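Local atomic coordinates of peptide-binding protein (PDB entry 6SQX), a protein that acts as a secreted peptidoglycan endopeptidase of the NlpC/P60 type, probably a cysteine peptidase, and cleaves the cell walls of potentially competing bacteria. Residues L91-D96 against G205-V210; N120-N125 against L154-A159. All coordinates share one frame; numbering follows the deposited sequence.

Interaction 1 of 2, residues L91-D96 against G205-V210; sequences LKLEND and GTLGWV. With EDO (1,2-ethanediol), chain I.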
ATOM      1  N   LEU A  91     -17.154  14.351  -4.873  1.00 24.34           N
ATOM      2  CA  LEU A  91     -17.028  15.668  -5.488  1.00 25.10           C
ATOM      3  C   LEU A  91     -16.358  16.657  -4.532  1.00 26.51           C
ATOM      4  O   LEU A  91     -15.501  17.457  -4.946  1.00 27.24           O
ATOM      5  CB  LEU A  91     -18.403  16.165  -5.940  1.00 25.91           C
ATOM      6  CG  LEU A  91     -18.474  17.521  -6.665  1.00 26.81           C
ATOM      7  CD1 LEU A  91     -17.538  17.505  -7.895  1.00 29.26           C
ATOM      8  CD2 LEU A  91     -19.933  17.794  -7.057  1.00 28.75           C
ATOM      9  N   LYS A  92     -16.693  16.583  -3.240  1.00 25.88           N
ATOM     10  CA  LYS A  92     -16.018  17.435  -2.253  1.00 27.13           C
ATOM     11  C   LYS A  92     -14.516  17.156  -2.232  1.00 27.15           C
ATOM     12  O   LYS A  92     -13.699  18.087  -2.228  1.00 28.50           O
ATOM     13  CB  LYS A  92     -16.627  17.230  -0.861  1.00 27.99           C
ATOM     14  CG  LYS A  92     -15.920  17.998   0.251  1.00 32.08           C
ATOM     15  CD  LYS A  92     -16.454  17.597   1.631  1.00 38.11           C
ATOM     16  CE  LYS A  92     -15.982  18.550   2.726  1.00 43.06           C
ATOM     17  NZ  LYS A  92     -14.504  18.758   2.762  1.00 44.40           N
ATOM     18  N   LEU A  93     -14.132  15.869  -2.203  1.00 25.34           N
ATOM     19  CA  LEU A  93     -12.704  15.531  -2.188  1.00 23.80           C
ATOM     20  C   LEU A  93     -11.998  16.060  -3.430  1.00 23.97           C
ATOM     21  O   LEU A  93     -10.852  16.515  -3.351  1.00 24.31           O
ATOM     22  CB  LEU A  93     -12.505  14.016  -2.053  1.00 25.48           C
ATOM     23  CG  LEU A  93     -12.780  13.355  -0.693  1.00 27.72           C
ATOM     24  CD1 LEU A  93     -12.477  11.833  -0.731  1.00 28.38           C
ATOM     25  CD2 LEU A  93     -12.013  14.000   0.464  1.00 29.79           C
ATOM     26  N   GLU A  94     -12.644  15.965  -4.594  1.00 23.54           N
ATOM     27  CA  GLU A  94     -12.040  16.478  -5.815  1.00 24.97           C
ATOM     28  C   GLU A  94     -11.838  17.976  -5.742  1.00 26.13           C
ATOM     29  O   GLU A  94     -10.759  18.488  -6.069  1.00 26.73           O
ATOM     30  CB  GLU A  94     -12.887  16.102  -7.024  1.00 25.88           C
ATOM     31  CG  GLU A  94     -12.905  14.584  -7.276  1.00 26.18           C
ATOM     32  CD  GLU A  94     -11.516  14.033  -7.544  1.00 25.27           C
ATOM     33  OE1 GLU A  94     -10.907  14.469  -8.552  1.00 24.98           O
ATOM     34  OE2 GLU A  94     -11.066  13.181  -6.740  1.00 26.19           O
ATOM     35  N   ASN A  95     -12.863  18.694  -5.305  1.00 28.21           N
ATOM     36  CA  ASN A  95     -12.735  20.147  -5.167  1.00 28.62           C
ATOM     37  C   ASN A  95     -11.686  20.524  -4.124  1.00 29.68           C
ATOM     38  O   ASN A  95     -10.925  21.481  -4.321  1.00 29.93           O
ATOM     39  CB  ASN A  95     -14.088  20.784  -4.831  1.00 30.54           C
ATOM     40  CG  ASN A  95     -15.009  20.853  -6.036  1.00 34.42           C
ATOM     41  OD1 ASN A  95     -14.612  21.301  -7.115  1.00 35.57           O
ATOM     42  ND2 ASN A  95     -16.245  20.423  -5.855  1.00 37.35           N
ATOM     43  N   ASP A  96     -11.634  19.780  -3.009  1.00 28.66           N
ATOM     44  CA  ASP A  96     -10.609  20.012  -1.994  1.00 29.05           C
ATOM     45  C   ASP A  96      -9.208  19.827  -2.562  1.00 28.25           C
ATOM     46  O   ASP A  96      -8.287  20.564  -2.192  1.00 30.38           O
ATOM     47  CB  ASP A  96     -10.789  19.058  -0.810  1.00 31.73           C
ATOM     48  CG  ASP A  96     -11.994  19.393   0.057  1.00 36.38           C
ATOM     49  OD1 ASP A  96     -12.618  20.450  -0.133  1.00 36.43           O
ATOM     50  OD2 ASP A  96     -12.297  18.578   0.937  1.00 39.42           O
ATOM     51  N   GLY A 205      -9.962   0.500  -1.763  1.00 19.21           N
ATOM     52  CA  GLY A 205      -9.801   1.499  -0.715  1.00 18.66           C
ATOM     53  C   GLY A 205      -9.076   2.755  -1.157  1.00 18.39           C
ATOM     54  O   GLY A 205      -8.616   3.546  -0.309  1.00 19.10           O
ATOM     55  N   THR A 206      -8.966   2.983  -2.469  1.00 19.59           N
ATOM     56  CA  THR A 206      -8.334   4.171  -3.045  1.00 19.82           C
ATOM     57  C   THR A 206      -9.269   4.857  -4.039  1.00 19.50           C
ATOM     58  O   THR A 206     -10.014   4.188  -4.773  1.00 20.01           O
ATOM     59  CB  THR A 206      -6.995   3.782  -3.761  1.00 21.94           C
ATOM     60  OG1 THR A 206      -5.970   3.563  -2.789  1.00 21.39           O
ATOM     61  CG2 THR A 206      -6.530   4.872  -4.715  1.00 24.68           C
ATOM     62  N   LEU A 207      -9.212   6.196  -4.059  1.00 19.56           N
ATOM     63  CA  LEU A 207      -9.924   7.032  -5.014  1.00 18.80           C
ATOM     64  C   LEU A 207      -8.894   7.851  -5.778  1.00 18.87           C
ATOM     65  O   LEU A 207      -8.022   8.471  -5.165  1.00 20.63           O
ATOM     66  CB  LEU A 207     -10.835   8.012  -4.273  1.00 19.85           C
ATOM     67  CG  LEU A 207     -11.471   9.160  -5.075  1.00 20.85           C
ATOM     68  CD1 LEU A 207     -12.602   8.594  -6.011  1.00 21.68           C
ATOM     69  CD2 LEU A 207     -12.050  10.218  -4.110  1.00 22.72           C
ATOM     70  N   GLY A 208      -8.991   7.888  -7.101  1.00 19.50           N
ATOM     71  CA  GLY A 208      -8.132   8.804  -7.828  1.00 19.63           C
ATOM     72  C   GLY A 208      -8.114   8.520  -9.318  1.00 18.44           C
ATOM     73  O   GLY A 208      -8.900   7.736  -9.820  1.00 19.47           O
ATOM     74  N   TRP A 209      -7.236   9.234 -10.018  1.00 19.24           N
ATOM     75  CA  TRP A 209      -7.230   9.255 -11.471  1.00 19.24           C
ATOM     76  C   TRP A 209      -6.162   8.318 -12.028  1.00 19.28           C
ATOM     77  O   TRP A 209      -5.039   8.227 -11.496  1.00 20.31           O
ATOM     78  CB  TRP A 209      -6.908  10.670 -11.962  1.00 19.39           C
ATOM     79  CG  TRP A 209      -7.940  11.721 -11.545  1.00 19.94           C
ATOM     80  CD1 TRP A 209      -8.000  12.383 -10.350  1.00 20.69           C
ATOM     81  CD2 TRP A 209      -9.036  12.207 -12.330  1.00 21.44           C
ATOM     82  NE1 TRP A 209      -9.088  13.239 -10.335  1.00 21.46           N
ATOM     83  CE2 TRP A 209      -9.720  13.169 -11.548  1.00 21.13           C
ATOM     84  CE3 TRP A 209      -9.494  11.930 -13.618  1.00 22.92           C
ATOM     85  CZ2 TRP A 209     -10.848  13.860 -12.012  1.00 22.79           C
ATOM     86  CZ3 TRP A 209     -10.625  12.601 -14.077  1.00 23.02           C
ATOM     87  CH2 TRP A 209     -11.274  13.572 -13.284  1.00 23.58           C
ATOM     88  N   VAL A 210      -6.494   7.653 -13.132  1.00 18.96           N
ATOM     89  CA  VAL A 210      -5.569   6.747 -13.825  1.00 19.09           C
ATOM     90  C   VAL A 210      -5.735   6.977 -15.316  1.00 19.30           C
ATOM     91  O   VAL A 210      -6.766   7.489 -15.761  1.00 20.70           O
ATOM     92  CB  VAL A 210      -5.874   5.266 -13.518  1.00 20.13           C
ATOM     93  CG1 VAL A 210      -5.629   4.931 -12.026  1.00 19.31           C
ATOM     94  CG2 VAL A 210      -7.310   4.921 -13.992  1.00 20.22           C
TER
HETATM   95  C1  EDO I 507      -8.364  12.787  -2.995  1.00 46.63           C
HETATM   96  O1  EDO I 507      -7.372  13.503  -3.749  1.00 37.91           O
HETATM   97  C2  EDO I 507      -8.268  11.321  -3.390  1.00 34.23           C
HETATM   98  O2  EDO I 507      -7.997  11.271  -4.787  1.00 28.15           O

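Interaction 2 of 2, residues N120-N125 against L154-A159; sequences NSISEN and LPTSDA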
ATOM      1  N   ASN A 120      -4.723  25.303 -13.213  1.00 32.90           N
ATOM      2  CA  ASN A 120      -5.892  25.737 -13.975  1.00 32.96           C
ATOM      3  C   ASN A 120      -6.199  24.782 -15.122  1.00 33.31           C
ATOM      4  O   ASN A 120      -7.355  24.392 -15.323  1.00 33.26           O
ATOM      5  CB  ASN A 120      -5.720  27.170 -14.479  1.00 35.40           C
ATOM      6  CG  ASN A 120      -5.789  28.167 -13.361  1.00 39.75           C
ATOM      7  OD1 ASN A 120      -6.062  27.783 -12.217  1.00 42.01           O
ATOM      8  ND2 ASN A 120      -5.552  29.439 -13.660  1.00 42.49           N
ATOM      9  N   SER A 121      -5.173  24.381 -15.878  1.00 33.03           N
ATOM     10  CA  SER A 121      -5.410  23.489 -17.009  0.60 33.46           C
ATOM     11  C   SER A 121      -5.912  22.134 -16.531  1.00 33.20           C
ATOM     12  O   SER A 121      -6.758  21.507 -17.183  1.00 33.93           O
ATOM     13  CB  SER A 121      -4.131  23.338 -17.835  0.60 35.36           C
ATOM     14  OG  SER A 121      -3.213  22.457 -17.207  0.60 36.85           O
ATOM     15  N   ILE A 122      -5.409  21.677 -15.392  1.00 31.48           N
ATOM     16  CA  ILE A 122      -5.856  20.414 -14.824  1.00 30.07           C
ATOM     17  C   ILE A 122      -7.308  20.510 -14.367  1.00 30.00           C
ATOM     18  O   ILE A 122      -8.115  19.610 -14.629  1.00 31.57           O
ATOM     19  CB  ILE A 122      -4.918  19.974 -13.689  1.00 29.63           C
ATOM     20  CG1 ILE A 122      -3.518  19.716 -14.246  1.00 29.59           C
ATOM     21  CG2 ILE A 122      -5.467  18.734 -12.970  1.00 30.35           C
ATOM     22  CD1 ILE A 122      -2.501  19.531 -13.181  1.00 28.96           C
ATOM     23  N   SER A 123      -7.650  21.579 -13.643  1.00 30.54           N
ATOM     24  CA  SER A 123      -9.025  21.767 -13.185  0.55 31.13           C
ATOM     25  C   SER A 123      -9.991  21.809 -14.362  1.00 31.04           C
ATOM     26  O   SER A 123     -11.081  21.216 -14.311  1.00 33.17           O
ATOM     27  CB  SER A 123      -9.120  23.052 -12.356  0.55 32.18           C
ATOM     28  OG  SER A 123     -10.473  23.416 -12.114  0.55 32.42           O
ATOM     29  N   GLU A 124      -9.613  22.520 -15.430  0.51 30.86           N
ATOM     30  CA  GLU A 124     -10.436  22.530 -16.640  0.51 33.08           C
ATOM     31  C   GLU A 124     -10.679  21.114 -17.136  0.51 31.07           C
ATOM     32  O   GLU A 124     -11.822  20.721 -17.405  0.51 32.43           O
ATOM     33  CB  GLU A 124      -9.749  23.324 -17.754  0.51 39.07           C
ATOM     34  CG  GLU A 124      -9.818  24.828 -17.654  0.51 46.60           C
ATOM     35  CD  GLU A 124      -9.265  25.484 -18.904  0.51 53.81           C
ATOM     36  OE1 GLU A 124      -9.965  25.475 -19.939  0.51 56.16           O
ATOM     37  OE2 GLU A 124      -8.118  25.983 -18.859  0.51 56.25           O
ATOM     38  N   ASN A 125      -9.604  20.335 -17.277  1.00 29.97           N
ATOM     39  CA  ASN A 125      -9.704  18.987 -17.832  1.00 29.57           C
ATOM     40  C   ASN A 125     -10.521  18.062 -16.936  1.00 29.01           C
ATOM     41  O   ASN A 125     -11.132  17.100 -17.425  1.00 30.54           O
ATOM     42  CB  ASN A 125      -8.294  18.436 -18.012  1.00 30.10           C
ATOM     43  CG  ASN A 125      -8.223  17.261 -18.986  1.00 31.61           C
ATOM     44  OD1 ASN A 125      -9.018  17.159 -19.932  1.00 32.53           O
ATOM     45  ND2 ASN A 125      -7.244  16.379 -18.770  1.00 32.82           N
ATOM     46  N   LEU A 154      -4.789  14.085  -9.015  1.00 21.17           N
ATOM     47  CA  LEU A 154      -5.244  14.939 -10.100  1.00 22.21           C
ATOM     48  C   LEU A 154      -4.859  14.241 -11.392  1.00 21.99           C
ATOM     49  O   LEU A 154      -3.895  13.468 -11.405  1.00 21.60           O
ATOM     50  CB  LEU A 154      -4.504  16.284 -10.063  1.00 24.35           C
ATOM     51  CG  LEU A 154      -4.811  17.179  -8.862  1.00 25.47           C
ATOM     52  CD1 LEU A 154      -3.884  18.391  -8.884  1.00 26.93           C
ATOM     53  CD2 LEU A 154      -6.295  17.611  -8.895  1.00 24.45           C
ATOM     54  N   PRO A 155      -5.564  14.500 -12.484  1.00 21.92           N
ATOM     55  CA  PRO A 155      -5.260  13.773 -13.748  1.00 21.51           C
ATOM     56  C   PRO A 155      -4.043  14.351 -14.453  1.00 22.11           C
ATOM     57  O   PRO A 155      -4.137  15.106 -15.433  1.00 24.11           O
ATOM     58  CB  PRO A 155      -6.540  13.960 -14.566  1.00 21.87           C
ATOM     59  CG  PRO A 155      -7.120  15.276 -14.056  1.00 23.37           C
ATOM     60  CD  PRO A 155      -6.836  15.245 -12.561  1.00 22.99           C
ATOM     61  N   THR A 156      -2.870  13.976 -13.934  1.00 21.36           N
ATOM     62  CA  THR A 156      -1.609  14.446 -14.492  1.00 21.58           C
ATOM     63  C   THR A 156      -0.510  13.497 -14.059  1.00 21.50           C
ATOM     64  O   THR A 156      -0.552  12.945 -12.950  1.00 22.08           O
ATOM     65  CB  THR A 156      -1.251  15.877 -14.025  1.00 23.00           C
ATOM     66  OG1 THR A 156      -0.019  16.325 -14.632  1.00 23.88           O
ATOM     67  CG2 THR A 156      -1.114  15.945 -12.510  1.00 22.46           C
ATOM     68  N   SER A 157       0.441  13.290 -14.968  1.00 21.21           N
ATOM     69  CA  SER A 157       1.661  12.570 -14.646  0.56 22.59           C
ATOM     70  C   SER A 157       2.732  13.487 -14.082  1.00 22.48           C
ATOM     71  O   SER A 157       3.782  12.997 -13.639  1.00 24.64           O
ATOM     72  CB  SER A 157       2.189  11.832 -15.878  0.56 26.02           C
ATOM     73  OG  SER A 157       2.410  12.738 -16.941  0.56 27.74           O
ATOM     74  N   ASP A 158       2.494  14.791 -14.090  1.00 21.92           N
ATOM     75  CA  ASP A 158       3.459  15.722 -13.534  1.00 20.49           C
ATOM     76  C   ASP A 158       3.402  15.623 -12.021  1.00 20.97           C
ATOM     77  O   ASP A 158       2.385  15.206 -11.454  1.00 21.35           O
ATOM     78  CB  ASP A 158       3.097  17.134 -13.971  1.00 23.26           C
ATOM     79  CG  ASP A 158       4.294  18.093 -13.916  1.00 26.24           C
ATOM     80  OD1 ASP A 158       5.411  17.643 -13.548  1.00 25.06           O
ATOM     81  OD2 ASP A 158       4.135  19.292 -14.247  1.00 29.05           O
ATOM     82  N   ALA A 159       4.532  15.927 -11.378  1.00 20.22           N
ATOM     83  CA  ALA A 159       4.694  15.779  -9.938  1.00 20.07           C
ATOM     84  C   ALA A 159       4.378  17.078  -9.223  1.00 20.97           C
ATOM     85  O   ALA A 159       4.414  18.169  -9.818  1.00 22.69           O
ATOM     86  CB  ALA A 159       6.139  15.387  -9.606  1.00 20.58           C
TER
HETATM   87  O   HOH W   1      -5.384  17.163 -16.700  1.00 33.46           O

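Interaction 1 of 2, residues L91-D96 against G205-V210
Leu93 and Glu94 sit on the turn of helix that faces Leu207 to Trp209, and the helix passes the strand at 59° with 10.4 Å between the two axes. Across the gap the CA of Leu93 lies 9.4 Å from the CA of Leu207, and the CA of Glu94 8.8 Å from that of Gly208. Side chains therefore have to span the distance. Glu94 does so with a bent chain (chi2 -61°) that brings its carboxylate up to the indole edge of Trp209, where NE1 donates to OE1 over 2.8 Å with an N-H...O angle of 144°. The acceptor is approached on its syn side, moderately out of the carboxylate plane, and the flat groups are far from coplanar. The strand belongs to the five-stranded antiparallel sheet of the SH3 (SH3b1-type) domain, so the bond ties a helix from outside that sheet to one of its strands. Leu200, Leu128 and Met126 also touch this buried side chain, and the indole N-H gives its carboxylate a polar partner. Beside this bond the methyl CD1 of Leu93 meets CD2 of Leu207 at 3.8 Å, and the same CD2 lies 4.1 Å from OE2 of Glu94. A 1,2-ethanediol, probably from the crystallisation liquor, donates from O2 to the carbonyl O of Leu207 (2.8 Å) and is also hydrogen-bonded to Thr97.

Interaction 2 of 2, residues N120-N125 against L154-A159
Two torsions of Ile122 aim its branches at different residues of the loop: with chi1 at -63°, CG1 stands beside the backbone N while CG2 is anti to it, and chi2 at 169° sets CD1 anti to CA, extending this branch to Thr156. The short branch, CG2, reaches CD of Pro155 at 3.8 Å and CB of Leu154 at 3.9 Å. The long branch ends with CD1 3.9 Å from CG2 of Thr156, the two side chains crossing at about a right angle. One isoleucine thus spans three consecutive residues of a loop that runs from strand 149-152 towards strand 177-181 and packs on helix 118-126, while Leu154 also touches Thr97 and Tyr101 of helix 90-102.

Local bonds within the loop help to shape it. Pro155 is the centre of an inverse gamma turn, closed by a weak bond from Thr156 N to Leu154 O. In Thr156 the hydroxyl is anti to the backbone N (chi1 -178°), and OG1 accepts from the backbone N of Asp158 at 3.0 Å, forming an ST turn; the methyl is left to meet Ile122. The backbone N of Ala159 approaches OD1 of Asp158 (2.9 Å) from above the carboxylate plane, and the same oxygen also takes the backbone N-H of Lys109.

At the polar margin, a water accepts from ND2 of Asn125 at 2.9 Å and donates to the carbonyl O of Pro155 at 2.7 Å, while OD1 of Asn125 is bonded to Asp195 N. Met126, at the end of the helix, packs on Leu154 and Pro155. The direct contact is therefore apolar, made by the Ile122 methyls with the Pro155 ring, Leu154 CB and the Thr156 methyl, and the polar link between the segments passes through one water.

In the fold
Following the chain from the N terminus, helix 90-102 and then helix 118-126 supply the earlier halves of interactions 1 and 2 in that order. The loop after strand 149-152 returns to the second helix and closes interaction 2, the shorter circuit. Only when the chain has run on through strands 177-181, 186-192 and 198-203 does strand 206-211 meet the first helix and close interaction 1, so the two contacts nest without crossing. They also touch: CE2 of Trp209 lies 3.7 Å from CD of Pro155. Together they fasten two successive helices to strand 206-211 of the SH3-type domain and to the loop between strands 149-152 and 177-181.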